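Local coordinates for DNA processing protein DprA (Streptococcus pneumoniae, PDB 3UQZ), which helps load RecA onto single-stranded DNA during transformation, binding single-stranded DNA cooperatively and protecting it from nucleases, at residues A[108-113]-A[210-215]; A[123-128]-A[144-149]; A[138-143]-A[148-153]; A[161-166]-A[182-187]; A[167-172]-A[188-193]. All blocks are in the same frame, centred on the assembly; numbering follows the deposited sequence.

In the fold
All five contacts lie in the Rossmann-type domain and are buried. In contacts 1, 3 and 4 a helix meets a strand of the same sheet: helix 204-215 covers one face, while helices 146-157 and 178-187 cover the other. Contact 2 joins two helices, 119-130 and 146-157, and lies nearest the second subunit; it shares Thr148 and Ala149 with contact 3. Contact 5 sets a loop on strand 189-192. Chemistry follows place: contacts 2 and 4 are apolar, contact 1 adds a water at one end, and contacts 3 and 5 gain hydroxyl-to-carbonyl hydrogen bonds where the chain leaves strands 137-140 and 161-164.

Contact 1: residues A[108-113]-A[210-215]; sequences KVAVVG and RIIAGL
With chi1 at -65°, Ile212 holds its CG2 methyl opposite the backbone N and presents it to strand 108-113, where it lies 3.8 Å from Ala110 CB. The same methyl reaches Val112 more loosely, its CG2 standing 4.4 Å from Val112 CG1. In Lys108 the bend at chi3 (-79°) turns CE to the carbonyl O of Leu215, 3.3 Å away, and a further bend at chi4 directs NZ; CD lies 4.4 Å from Leu215 CG. Lys108, Ala110 and Val112, every second residue, thus turn to helix 204-215, and the valines between them face the other side of the sheet. This is the alternation expected in a Rossmann-type layer, with helix 204-215 as the crossover leading from strand 189-192 to strand 218-222. The axes of strand and helix segments run roughly antiparallel, at 144°, and approach to 7.5 Å. Small Ala110 lets the backbone come close, its CA lying 6.2 Å from Ala213 CA. The ammonium of Lys108 hydrogen-bonds the carbonyls of Phe106 and Leu104. A water donates to Leu215 O at 3.3 Å and makes a weak bond to Lys108 NZ, a loose polar bridge at one end of an otherwise apolar seam. The other branch of Ile212, CG1, packs on Val164 of strand 161-164.

Contact 2: residues A[123-128]-A[144-149]; sequences KSVEKV and KGIDTA
Ile146, the first helical residue after the N-cap Gly145, makes the side-chain contact with Val125, to which Ala149 adds a comparable share of buried surface. Ile146 CG2 and CD1 both lie 3.9 Å from Val125 CG2, so the valine methyl sits against the fork of the isoleucine. The shape comes from two successive bends, chi1 -59° and chi2 -68°, which bring CD1 toward Val125. The two side chains cross obliquely. Asp147, next in sequence, points away from Val125; its OD2 makes a weak hydrogen bond to Gly141 N, beyond strand 137-140. Thr148 likewise turns its hydroxyl to other partners, among them Asn177. One turn after Gly145, Ala149 faces helix 119-130 again, its N bonded to Gly145 O at 3.1 Å. Here the other branch of Val125 takes over: CG1, anti to the backbone N at chi1 171°, comes within 4.4 Å of Ala149 C, while the small alanine side chain stays slightly farther off. One valine supplies both points of contact, CG2 to the isoleucine methyls and CG1 to the alanine backbone. Elsewhere on helix 119-130, Lys123 NZ and Glu126 OE1 form a long ion pair at 4.0 Å; Lys123 and Ser124 pack on Leu252, and Lys127 and Val128 on Ile251, of the second subunit. Val125 and Ile146 also pack on Ala222 of strand 218-222 and on strand 108-113, which places this pair of helices over one face of the sheet.

Contact 3: residues A[138-143]-A[148-153]; sequences IVSGLA and TAAHMA
Ala143 O is gripped twice by Thr148: its hydroxyl OG1 donates a hydrogen bond of 2.6 Å, and its backbone N adds a weak, bent one of 3.1 Å. Both donors can share the acceptor because chi1 of -56° sets OG1 beside the backbone N. The hydroxyl approaches from above the carbonyl plane, 38° out of it. Asn177 ND2 is a further partner of Thr148 OG1 and also bonds Leu142 O, so Asn177 bonds both the turn after the strand and the start of the helix. The pair belongs to the beta-alpha-beta unit formed by strand 137-140, helix 146-157 and strand 161-164 of the Rossmann-type sheet. Strand and helix segments run nearly antiparallel, at 154°, with axes 8.4 Å apart. Between them lies the imidazole of His151, which buries the largest area in this contact. Ser140 CB packs obliquely on the ring, the backbone N of Leu142 lies near its plane at the edge, and the Leu142 and His151 side chains cross at about a right angle. Ser140 OG itself bonds Val111 O on the neighbouring strand, and the histidine is met by Ser140 CB. Nearer the start of the strand, Ile138 CG2 lies 4.0 Å from Ala150 CB, a small apolar patch that Val111 of strand 108-113 extends from the adjoining strand.

Contact 4: residues A[161-166]-A[182-187]; sequences TIAVIG and DYIGND
Thr161, at the start of the strand, meets Ile184 with its methyl and not its hydroxyl. CG2 lies 3.9 Å from Ile184 CG1 and 4.0 Å from Ile184 CD1, the threonine and isoleucine side chains crossing at about a right angle. With chi1 at -163° OG1 is anti to the backbone N, where it bonds Ile138 O on the adjacent strand; the methyl takes the place between N and the carbonyl carbon and is thereby offered to the helix. Ile162 points to the other face, onto Leu191. Ala163 returns to the helix side, and its CB stands 4.1 Å from Ile184 CG2. Ile184 is thus the one residue of 182-187 that touches the strand, and it uses both branches: the longer arm, CG1 and CD1, against Thr161 and the short CG2 branch against Ala163. Val164 again faces away, to Ile211 and Ile212 of helix 204-215. Ile165 passes beside this patch, packing on Leu142, Val190 and Ser192. The contact is wholly apolar, with the small Ala163 allowing the bulky isoleucine to settle on the sheet. Strand 161-164, helix 178-187 and strand 189-192 form one beta-alpha-beta unit. In it Ile184 is also covered by His151 of helix 146-157, by Leu142 of the loop after strand 137-140, and by Val190 on strand 189-192, so that it fills the junction between the two helices and the sheet.

Contact 5: residues A[167-172]-A[188-193]; sequences TGLDVF and HLVLSE
Leu169 leans from its loop over Val190 and Ser192. Its CB still stands off, 5.4 Å from Ser192 CB, but chi1 of -65° swings CG toward the strand, where it lies 4.1 Å from Ser192 CB. Beyond it the methyls part: CD1 stays 4.7 Å from Ser192 CB, while CD2 goes down to the strand, 3.7 Å from Val190 CG1 and 3.9 Å from Val190 O, and also reaches Ser192 CB at 4.1 Å. Leucine and valine slide past each other in opposite directions. The polar half of the contact is one hydrogen bond: Ser192 OG donates to Thr167 O at 2.6 Å. The approach is fairly straight at the carbonyl, with a C=O to donor angle of 157°, and tilts 22° from its plane. That hydroxyl also accepts from Tyr194 N, so two backbone groups fix its place. Gly168 to Val171 form a type I turn, closed by Val171 N to Gly168 O; it carries Leu169 over the strand, and Asp170 forms a salt bridge to Lys70. The loop leaves strand 161-164 and leads to helix 178-187, against which Phe172 packs. Strand 189-192 runs between 161-164, its parallel neighbour, and antiparallel 94-99, whose Phe96 also touches Leu169; Val190 meets Ile184 of helix 178-187, and Leu191 turns to Leu215 of helix 204-215 across the sheet.

Contact 1: residues A[108-113]-A[210-215]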
# COMPACT_ATOMS: atom_id res chain seq x y z
N LYS A 108 12.15 -8.95 -19.16
CA LYS A 108 10.70 -8.84 -19.29
C LYS A 108 9.97 -8.58 -17.97
O LYS A 108 10.39 -9.07 -16.92
CB LYS A 108 10.13 -10.13 -19.92
CG LYS A 108 10.66 -10.43 -21.32
CD LYS A 108 10.37 -11.86 -21.77
CE LYS A 108 11.31 -12.90 -21.20
NZ LYS A 108 12.70 -12.79 -21.69
N VAL A 109 8.86 -7.81 -18.04
CA VAL A 109 7.99 -7.52 -16.91
C VAL A 109 6.55 -7.76 -17.33
O VAL A 109 6.14 -7.38 -18.43
CB VAL A 109 8.23 -6.11 -16.24
CG1 VAL A 109 7.76 -4.95 -17.13
CG2 VAL A 109 7.60 -6.03 -14.85
N ALA A 110 5.79 -8.47 -16.48
CA ALA A 110 4.39 -8.74 -16.74
C ALA A 110 3.52 -7.56 -16.23
O ALA A 110 3.92 -6.86 -15.31
CB ALA A 110 3.97 -10.03 -16.07
N VAL A 111 2.38 -7.31 -16.89
CA VAL A 111 1.42 -6.27 -16.53
C VAL A 111 0.03 -6.89 -16.60
O VAL A 111 -0.39 -7.36 -17.66
CB VAL A 111 1.53 -4.94 -17.35
CG1 VAL A 111 0.58 -3.88 -16.79
CG2 VAL A 111 2.95 -4.41 -17.38
N VAL A 112 -0.65 -6.95 -15.45
CA VAL A 112 -1.98 -7.56 -15.34
C VAL A 112 -2.97 -6.62 -14.66
O VAL A 112 -2.56 -5.72 -13.93
CB VAL A 112 -1.99 -9.00 -14.70
CG1 VAL A 112 -1.19 -9.99 -15.54
CG2 VAL A 112 -1.49 -9.00 -13.27
N GLY A 113 -4.26 -6.83 -14.91
CA GLY A 113 -5.31 -6.03 -14.32
C GLY A 113 -6.69 -6.18 -14.92
O GLY A 113 -6.88 -6.95 -15.87
N ARG A 210 -0.45 -18.17 -16.58
CA ARG A 210 0.68 -18.93 -16.03
C ARG A 210 1.96 -18.63 -16.84
O ARG A 210 3.03 -18.45 -16.25
CB ARG A 210 0.31 -20.43 -15.99
CG ARG A 210 1.39 -21.41 -16.44
CD ARG A 210 0.89 -22.82 -16.70
NE ARG A 210 0.02 -22.85 -17.87
CZ ARG A 210 0.27 -23.54 -18.98
NH1 ARG A 210 1.35 -24.30 -19.07
NH2 ARG A 210 -0.57 -23.48 -20.00
N ILE A 211 1.83 -18.52 -18.19
CA ILE A 211 2.92 -18.20 -19.14
C ILE A 211 3.34 -16.73 -18.99
O ILE A 211 4.54 -16.46 -18.93
CB ILE A 211 2.54 -18.57 -20.61
CG1 ILE A 211 2.11 -20.05 -20.72
CG2 ILE A 211 3.70 -18.25 -21.59
CD1 ILE A 211 1.34 -20.41 -22.00
N ILE A 212 2.35 -15.78 -18.93
CA ILE A 212 2.61 -14.35 -18.74
C ILE A 212 3.50 -14.15 -17.51
O ILE A 212 4.55 -13.51 -17.62
CB ILE A 212 1.29 -13.52 -18.63
CG1 ILE A 212 0.48 -13.53 -19.95
CG2 ILE A 212 1.58 -12.07 -18.18
CD1 ILE A 212 -0.88 -12.96 -19.85
N ALA A 213 3.11 -14.73 -16.36
CA ALA A 213 3.86 -14.65 -15.11
C ALA A 213 5.20 -15.38 -15.21
O ALA A 213 6.22 -14.79 -14.89
CB ALA A 213 3.03 -15.20 -13.97
N GLY A 214 5.18 -16.62 -15.71
CA GLY A 214 6.35 -17.48 -15.86
C GLY A 214 7.49 -16.93 -16.69
O GLY A 214 8.66 -17.17 -16.39
N LEU A 215 7.15 -16.17 -17.75
CA LEU A 215 8.09 -15.52 -18.66
C LEU A 215 8.93 -14.43 -17.96
O LEU A 215 10.04 -14.16 -18.39
CB LEU A 215 7.27 -14.87 -19.78
CG LEU A 215 7.55 -15.16 -21.26
CD1 LEU A 215 8.26 -16.48 -21.49
CD2 LEU A 215 6.27 -15.10 -22.07
O HOH W 1 12.77 -15.29 -19.85

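Contact 2: residues A[123-128]-A[144-149]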
# COMPACT_ATOMS: atom_id res chain seq x y z
N LYS A 123 -4.38 5.24 -17.01
CA LYS A 123 -3.38 6.32 -16.95
C LYS A 123 -2.26 5.98 -15.95
O LYS A 123 -1.11 6.39 -16.16
CB LYS A 123 -4.03 7.68 -16.61
CG LYS A 123 -4.98 8.25 -17.67
CD LYS A 123 -4.34 9.29 -18.58
CE LYS A 123 -5.11 9.43 -19.87
NZ LYS A 123 -4.31 10.14 -20.90
N SER A 124 -2.59 5.21 -14.89
CA SER A 124 -1.65 4.76 -13.86
C SER A 124 -0.62 3.82 -14.49
O SER A 124 0.57 3.98 -14.25
CB SER A 124 -2.38 4.03 -12.73
OG SER A 124 -3.42 4.83 -12.20
N VAL A 125 -1.10 2.85 -15.30
CA VAL A 125 -0.28 1.86 -16.01
C VAL A 125 0.64 2.58 -16.99
O VAL A 125 1.85 2.31 -17.01
CB VAL A 125 -1.17 0.79 -16.68
CG1 VAL A 125 -0.37 -0.12 -17.60
CG2 VAL A 125 -1.89 -0.04 -15.64
N GLU A 126 0.08 3.52 -17.77
CA GLU A 126 0.81 4.34 -18.75
C GLU A 126 1.95 5.12 -18.10
O GLU A 126 3.05 5.14 -18.64
CB GLU A 126 -0.16 5.26 -19.50
CG GLU A 126 0.49 6.01 -20.65
CD GLU A 126 -0.35 7.08 -21.33
OE1 GLU A 126 -1.22 7.69 -20.66
OE2 GLU A 126 -0.10 7.34 -22.53
N LYS A 127 1.69 5.73 -16.92
CA LYS A 127 2.66 6.52 -16.15
C LYS A 127 3.81 5.62 -15.66
O LYS A 127 4.97 5.98 -15.87
CB LYS A 127 1.96 7.25 -14.99
CG LYS A 127 2.86 8.20 -14.20
CD LYS A 127 2.12 8.79 -13.01
CE LYS A 127 2.99 9.67 -12.13
NZ LYS A 127 3.81 8.86 -11.19
N VAL A 128 3.49 4.46 -15.04
CA VAL A 128 4.47 3.49 -14.56
C VAL A 128 5.35 2.97 -15.73
O VAL A 128 6.57 2.94 -15.60
CB VAL A 128 3.84 2.35 -13.71
CG1 VAL A 128 4.88 1.30 -13.30
CG2 VAL A 128 3.14 2.92 -12.48
N LYS A 144 -9.00 -6.72 -22.94
CA LYS A 144 -9.42 -5.33 -22.89
C LYS A 144 -9.12 -4.77 -21.50
O LYS A 144 -8.96 -5.53 -20.55
CB LYS A 144 -10.90 -5.16 -23.31
CG LYS A 144 -11.96 -5.77 -22.40
CD LYS A 144 -13.35 -5.58 -23.02
CE LYS A 144 -14.45 -6.26 -22.24
NZ LYS A 144 -15.74 -6.25 -22.97
N GLY A 145 -8.92 -3.46 -21.43
CA GLY A 145 -8.63 -2.81 -20.16
C GLY A 145 -7.16 -2.59 -19.92
O GLY A 145 -6.48 -2.03 -20.77
N ILE A 146 -6.67 -3.04 -18.74
CA ILE A 146 -5.27 -2.90 -18.31
C ILE A 146 -4.26 -3.49 -19.30
O ILE A 146 -3.27 -2.82 -19.60
CB ILE A 146 -5.05 -3.39 -16.84
CG1 ILE A 146 -5.93 -2.62 -15.81
CG2 ILE A 146 -3.56 -3.42 -16.44
CD1 ILE A 146 -5.59 -1.11 -15.57
N ASP A 147 -4.52 -4.71 -19.80
CA ASP A 147 -3.65 -5.39 -20.76
C ASP A 147 -3.45 -4.53 -22.01
O ASP A 147 -2.31 -4.29 -22.40
CB ASP A 147 -4.19 -6.79 -21.11
CG ASP A 147 -4.08 -7.87 -20.04
OD1 ASP A 147 -4.08 -7.53 -18.85
OD2 ASP A 147 -4.06 -9.06 -20.41
N THR A 148 -4.55 -4.01 -22.60
CA THR A 148 -4.50 -3.16 -23.79
C THR A 148 -3.71 -1.87 -23.54
O THR A 148 -2.89 -1.47 -24.37
CB THR A 148 -5.91 -2.91 -24.34
OG1 THR A 148 -6.52 -4.18 -24.59
CG2 THR A 148 -5.92 -2.08 -25.61
N ALA A 149 -3.93 -1.24 -22.37
CA ALA A 149 -3.24 -0.02 -21.97
C ALA A 149 -1.75 -0.26 -21.77
O ALA A 149 -0.94 0.62 -22.05
CB ALA A 149 -3.86 0.53 -20.70

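Contact 3: residues A[138-143]-A[148-153]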
# COMPACT_ATOMS: atom_id res chain seq x y z
N ILE A 138 7.40 -5.37 -22.19
CA ILE A 138 6.09 -5.44 -21.54
C ILE A 138 5.36 -6.70 -21.98
O ILE A 138 4.97 -6.83 -23.16
CB ILE A 138 5.26 -4.14 -21.75
CG1 ILE A 138 6.02 -2.84 -21.30
CG2 ILE A 138 3.85 -4.23 -21.15
CD1 ILE A 138 6.66 -2.82 -19.91
N VAL A 139 5.19 -7.65 -21.04
CA VAL A 139 4.49 -8.90 -21.33
C VAL A 139 3.07 -8.82 -20.78
O VAL A 139 2.89 -8.55 -19.60
CB VAL A 139 5.25 -10.15 -20.82
CG1 VAL A 139 4.54 -11.43 -21.28
CG2 VAL A 139 6.70 -10.15 -21.29
N SER A 140 2.07 -9.01 -21.65
CA SER A 140 0.66 -8.99 -21.27
C SER A 140 -0.18 -9.89 -22.18
O SER A 140 0.36 -10.47 -23.11
CB SER A 140 0.12 -7.56 -21.22
OG SER A 140 -0.99 -7.49 -20.34
N GLY A 141 -1.48 -10.02 -21.90
CA GLY A 141 -2.35 -10.95 -22.60
C GLY A 141 -3.37 -10.45 -23.60
O GLY A 141 -4.29 -11.19 -23.96
N LEU A 142 -3.22 -9.21 -24.07
CA LEU A 142 -4.09 -8.62 -25.10
C LEU A 142 -5.58 -8.47 -24.73
O LEU A 142 -6.40 -8.17 -25.60
CB LEU A 142 -3.91 -9.39 -26.43
CG LEU A 142 -3.68 -8.63 -27.72
CD1 LEU A 142 -3.09 -7.25 -27.52
CD2 LEU A 142 -2.80 -9.44 -28.62
N ALA A 143 -5.94 -8.65 -23.44
CA ALA A 143 -7.30 -8.50 -22.95
C ALA A 143 -7.68 -7.01 -22.96
O ALA A 143 -6.80 -6.14 -22.98
CB ALA A 143 -7.40 -9.02 -21.52
N THR A 148 -4.55 -4.01 -22.60
CA THR A 148 -4.50 -3.16 -23.79
C THR A 148 -3.71 -1.87 -23.54
O THR A 148 -2.89 -1.47 -24.37
CB THR A 148 -5.91 -2.91 -24.34
OG1 THR A 148 -6.52 -4.18 -24.59
CG2 THR A 148 -5.92 -2.08 -25.61
N ALA A 149 -3.93 -1.24 -22.37
CA ALA A 149 -3.24 -0.02 -21.97
C ALA A 149 -1.75 -0.26 -21.77
O ALA A 149 -0.94 0.62 -22.05
CB ALA A 149 -3.86 0.53 -20.70
N ALA A 150 -1.39 -1.47 -21.30
CA ALA A 150 -0.01 -1.90 -21.10
C ALA A 150 0.74 -1.99 -22.45
O ALA A 150 1.84 -1.45 -22.58
CB ALA A 150 0.03 -3.23 -20.38
N HIS A 151 0.12 -2.65 -23.45
CA HIS A 151 0.65 -2.85 -24.79
C HIS A 151 0.81 -1.52 -25.51
O HIS A 151 1.89 -1.23 -26.01
CB HIS A 151 -0.26 -3.79 -25.60
CG HIS A 151 -0.18 -5.23 -25.18
ND1 HIS A 151 -1.31 -5.95 -24.86
CD2 HIS A 151 0.89 -6.06 -25.10
CE1 HIS A 151 -0.90 -7.17 -24.58
NE2 HIS A 151 0.42 -7.28 -24.71
N MSE A 152 -0.24 -0.68 -25.52
CA MSE A 152 -0.22 0.64 -26.16
C MSE A 152 0.81 1.60 -25.57
O MSE A 152 1.44 2.35 -26.32
CB MSE A 152 -1.62 1.25 -26.22
CG MSE A 152 -2.54 0.48 -27.16
SE MSE A 152 -4.36 1.09 -27.12
CE MSE A 152 -3.99 2.74 -27.91
N ALA A 153 1.02 1.55 -24.25
CA ALA A 153 2.02 2.37 -23.57
C ALA A 153 3.45 1.99 -23.96
O ALA A 153 4.30 2.87 -24.11
CB ALA A 153 1.83 2.28 -22.07

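Contact 4: residues A[161-166]-A[182-187]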
# COMPACT_ATOMS: atom_id res chain seq x y z
N THR A 161 6.89 -5.14 -26.87
CA THR A 161 5.83 -5.89 -26.18
C THR A 161 5.66 -7.36 -26.64
O THR A 161 5.82 -7.66 -27.83
CB THR A 161 4.49 -5.10 -26.17
OG1 THR A 161 3.64 -5.66 -25.17
CG2 THR A 161 3.77 -5.11 -27.50
N ILE A 162 5.32 -8.25 -25.69
CA ILE A 162 4.99 -9.66 -25.97
C ILE A 162 3.55 -9.89 -25.54
O ILE A 162 3.20 -9.55 -24.41
CB ILE A 162 5.95 -10.70 -25.30
CG1 ILE A 162 7.40 -10.54 -25.79
CG2 ILE A 162 5.46 -12.15 -25.51
CD1 ILE A 162 8.43 -11.31 -24.96
N ALA A 163 2.72 -10.46 -26.42
CA ALA A 163 1.33 -10.84 -26.11
C ALA A 163 1.21 -12.36 -26.01
O ALA A 163 1.74 -13.09 -26.86
CB ALA A 163 0.38 -10.31 -27.16
N VAL A 164 0.55 -12.85 -24.95
CA VAL A 164 0.29 -14.29 -24.74
C VAL A 164 -1.24 -14.43 -24.87
O VAL A 164 -1.98 -13.85 -24.07
CB VAL A 164 0.87 -14.81 -23.38
CG1 VAL A 164 0.72 -16.32 -23.25
CG2 VAL A 164 2.33 -14.41 -23.22
N ILE A 165 -1.71 -15.08 -25.93
CA ILE A 165 -3.15 -15.20 -26.18
C ILE A 165 -3.80 -16.51 -25.70
O ILE A 165 -3.10 -17.47 -25.36
CB ILE A 165 -3.49 -14.86 -27.67
CG1 ILE A 165 -2.74 -15.78 -28.66
CG2 ILE A 165 -3.24 -13.37 -27.95
CD1 ILE A 165 -3.20 -15.71 -30.12
N GLY A 166 -5.13 -16.50 -25.64
CA GLY A 166 -5.94 -17.66 -25.25
C GLY A 166 -6.74 -18.27 -26.39
O GLY A 166 -7.75 -18.92 -26.17
N ASP A 182 -2.69 -8.08 -34.73
CA ASP A 182 -2.07 -8.16 -36.05
C ASP A 182 -0.76 -7.40 -36.08
O ASP A 182 0.23 -7.93 -36.59
CB ASP A 182 -3.01 -7.64 -37.14
CG ASP A 182 -4.02 -8.65 -37.65
OD1 ASP A 182 -3.67 -9.85 -37.77
OD2 ASP A 182 -5.14 -8.24 -38.02
N TYR A 183 -0.74 -6.17 -35.50
CA TYR A 183 0.46 -5.33 -35.45
C TYR A 183 1.53 -5.93 -34.55
O TYR A 183 2.70 -5.93 -34.95
CB TYR A 183 0.12 -3.88 -35.04
CG TYR A 183 1.37 -3.04 -34.86
CD1 TYR A 183 2.14 -2.67 -35.96
CD2 TYR A 183 1.84 -2.71 -33.59
CE1 TYR A 183 3.33 -1.95 -35.80
CE2 TYR A 183 3.02 -1.99 -33.42
CZ TYR A 183 3.75 -1.60 -34.53
OH TYR A 183 4.93 -0.91 -34.37
N ILE A 184 1.15 -6.40 -33.34
CA ILE A 184 2.07 -7.03 -32.41
C ILE A 184 2.68 -8.27 -33.08
O ILE A 184 3.88 -8.49 -32.96
CB ILE A 184 1.44 -7.29 -31.00
CG1 ILE A 184 1.19 -5.96 -30.26
CG2 ILE A 184 2.30 -8.25 -30.13
CD1 ILE A 184 0.22 -6.09 -29.09
N GLY A 185 1.89 -8.98 -33.88
CA GLY A 185 2.37 -10.12 -34.65
C GLY A 185 3.34 -9.75 -35.75
O GLY A 185 4.21 -10.54 -36.10
N ASN A 186 3.21 -8.53 -36.30
CA ASN A 186 4.08 -8.00 -37.35
C ASN A 186 5.44 -7.55 -36.82
O ASN A 186 6.47 -8.11 -37.20
CB ASN A 186 3.42 -6.82 -38.06
CG ASN A 186 2.21 -7.14 -38.88
OD1 ASN A 186 2.19 -8.12 -39.64
ND2 ASN A 186 1.21 -6.26 -38.81
N ASP A 187 5.44 -6.51 -35.98
CA ASP A 187 6.64 -5.87 -35.46
C ASP A 187 7.22 -6.40 -34.16
O ASP A 187 8.41 -6.16 -33.91
CB ASP A 187 6.41 -4.35 -35.35
CG ASP A 187 6.27 -3.62 -36.67
OD1 ASP A 187 6.01 -4.28 -37.70
OD2 ASP A 187 6.39 -2.37 -36.67

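Contact 5: residues A[167-172]-A[188-193]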
# COMPACT_ATOMS: atom_id res chain seq x y z
N THR A 167 -6.29 -18.02 -27.64
CA THR A 167 -6.90 -18.51 -28.88
C THR A 167 -5.77 -18.93 -29.86
O THR A 167 -4.58 -18.80 -29.52
CB THR A 167 -7.73 -17.40 -29.56
OG1 THR A 167 -6.85 -16.42 -30.11
CG2 THR A 167 -8.76 -16.77 -28.65
N GLY A 168 -6.16 -19.36 -31.07
CA GLY A 168 -5.23 -19.68 -32.14
C GLY A 168 -4.70 -18.36 -32.69
O GLY A 168 -5.36 -17.32 -32.51
N LEU A 169 -3.53 -18.39 -33.36
CA LEU A 169 -2.89 -17.19 -33.92
C LEU A 169 -3.66 -16.52 -35.08
O LEU A 169 -3.29 -15.41 -35.50
CB LEU A 169 -1.40 -17.44 -34.26
CG LEU A 169 -0.47 -17.73 -33.06
CD1 LEU A 169 0.75 -18.42 -33.50
CD2 LEU A 169 -0.10 -16.46 -32.30
N ASP A 170 -4.73 -17.17 -35.57
CA ASP A 170 -5.61 -16.70 -36.66
C ASP A 170 -6.99 -16.32 -36.11
O ASP A 170 -7.93 -16.06 -36.88
CB ASP A 170 -5.74 -17.77 -37.77
CG ASP A 170 -6.05 -19.19 -37.33
OD1 ASP A 170 -6.21 -19.42 -36.10
OD2 ASP A 170 -6.07 -20.09 -38.19
N VAL A 171 -7.11 -16.31 -34.76
CA VAL A 171 -8.32 -15.99 -34.01
C VAL A 171 -8.05 -14.74 -33.15
O VAL A 171 -6.94 -14.57 -32.63
CB VAL A 171 -8.84 -17.20 -33.18
CG1 VAL A 171 -10.07 -16.84 -32.35
CG2 VAL A 171 -9.13 -18.40 -34.09
N PHE A 172 -9.04 -13.85 -33.02
CA PHE A 172 -8.85 -12.60 -32.32
C PHE A 172 -9.79 -12.42 -31.14
O PHE A 172 -11.00 -12.38 -31.34
CB PHE A 172 -8.88 -11.42 -33.32
CG PHE A 172 -7.90 -11.60 -34.47
CD1 PHE A 172 -6.58 -11.17 -34.35
CD2 PHE A 172 -8.28 -12.25 -35.64
CE1 PHE A 172 -5.66 -11.38 -35.38
CE2 PHE A 172 -7.36 -12.47 -36.66
CZ PHE A 172 -6.06 -12.02 -36.53
N HIS A 188 6.40 -7.09 -33.33
CA HIS A 188 6.77 -7.61 -32.00
C HIS A 188 6.65 -9.14 -31.95
O HIS A 188 7.08 -9.79 -32.90
CB HIS A 188 5.90 -6.89 -30.94
CG HIS A 188 6.06 -5.41 -30.97
ND1 HIS A 188 6.95 -4.77 -30.14
CD2 HIS A 188 5.51 -4.50 -31.81
CE1 HIS A 188 6.90 -3.49 -30.48
NE2 HIS A 188 6.05 -3.28 -31.49
N LEU A 189 6.08 -9.72 -30.87
CA LEU A 189 5.92 -11.17 -30.71
C LEU A 189 4.58 -11.56 -30.03
O LEU A 189 4.23 -11.01 -28.99
CB LEU A 189 7.10 -11.73 -29.91
CG LEU A 189 7.15 -13.23 -29.59
CD1 LEU A 189 7.27 -14.09 -30.86
CD2 LEU A 189 8.28 -13.54 -28.63
N VAL A 190 3.85 -12.51 -30.64
CA VAL A 190 2.60 -13.05 -30.11
C VAL A 190 2.86 -14.53 -29.86
O VAL A 190 3.32 -15.23 -30.77
CB VAL A 190 1.35 -12.86 -31.03
CG1 VAL A 190 0.07 -13.29 -30.32
CG2 VAL A 190 1.22 -11.43 -31.52
N LEU A 191 2.58 -15.00 -28.64
CA LEU A 191 2.75 -16.41 -28.27
C LEU A 191 1.40 -17.07 -27.98
O LEU A 191 0.46 -16.41 -27.49
CB LEU A 191 3.67 -16.56 -27.05
CG LEU A 191 5.13 -16.11 -27.19
CD1 LEU A 191 5.78 -15.98 -25.81
CD2 LEU A 191 5.94 -17.06 -28.09
N SER A 192 1.30 -18.38 -28.27
CA SER A 192 0.09 -19.18 -28.03
C SER A 192 0.40 -20.67 -27.89
O SER A 192 1.28 -21.19 -28.57
CB SER A 192 -0.93 -18.98 -29.15
OG SER A 192 -2.17 -19.58 -28.82
N GLU A 193 -0.35 -21.36 -27.03
CA GLU A 193 -0.23 -22.81 -26.82
C GLU A 193 -1.24 -23.51 -27.73
O GLU A 193 -1.16 -24.72 -27.90
CB GLU A 193 -0.57 -23.15 -25.37
CG GLU A 193 0.61 -23.54 -24.51
CD GLU A 193 0.25 -23.99 -23.11
OE1 GLU A 193 0.97 -24.85 -22.56
OE2 GLU A 193 -0.79 -23.53 -22.59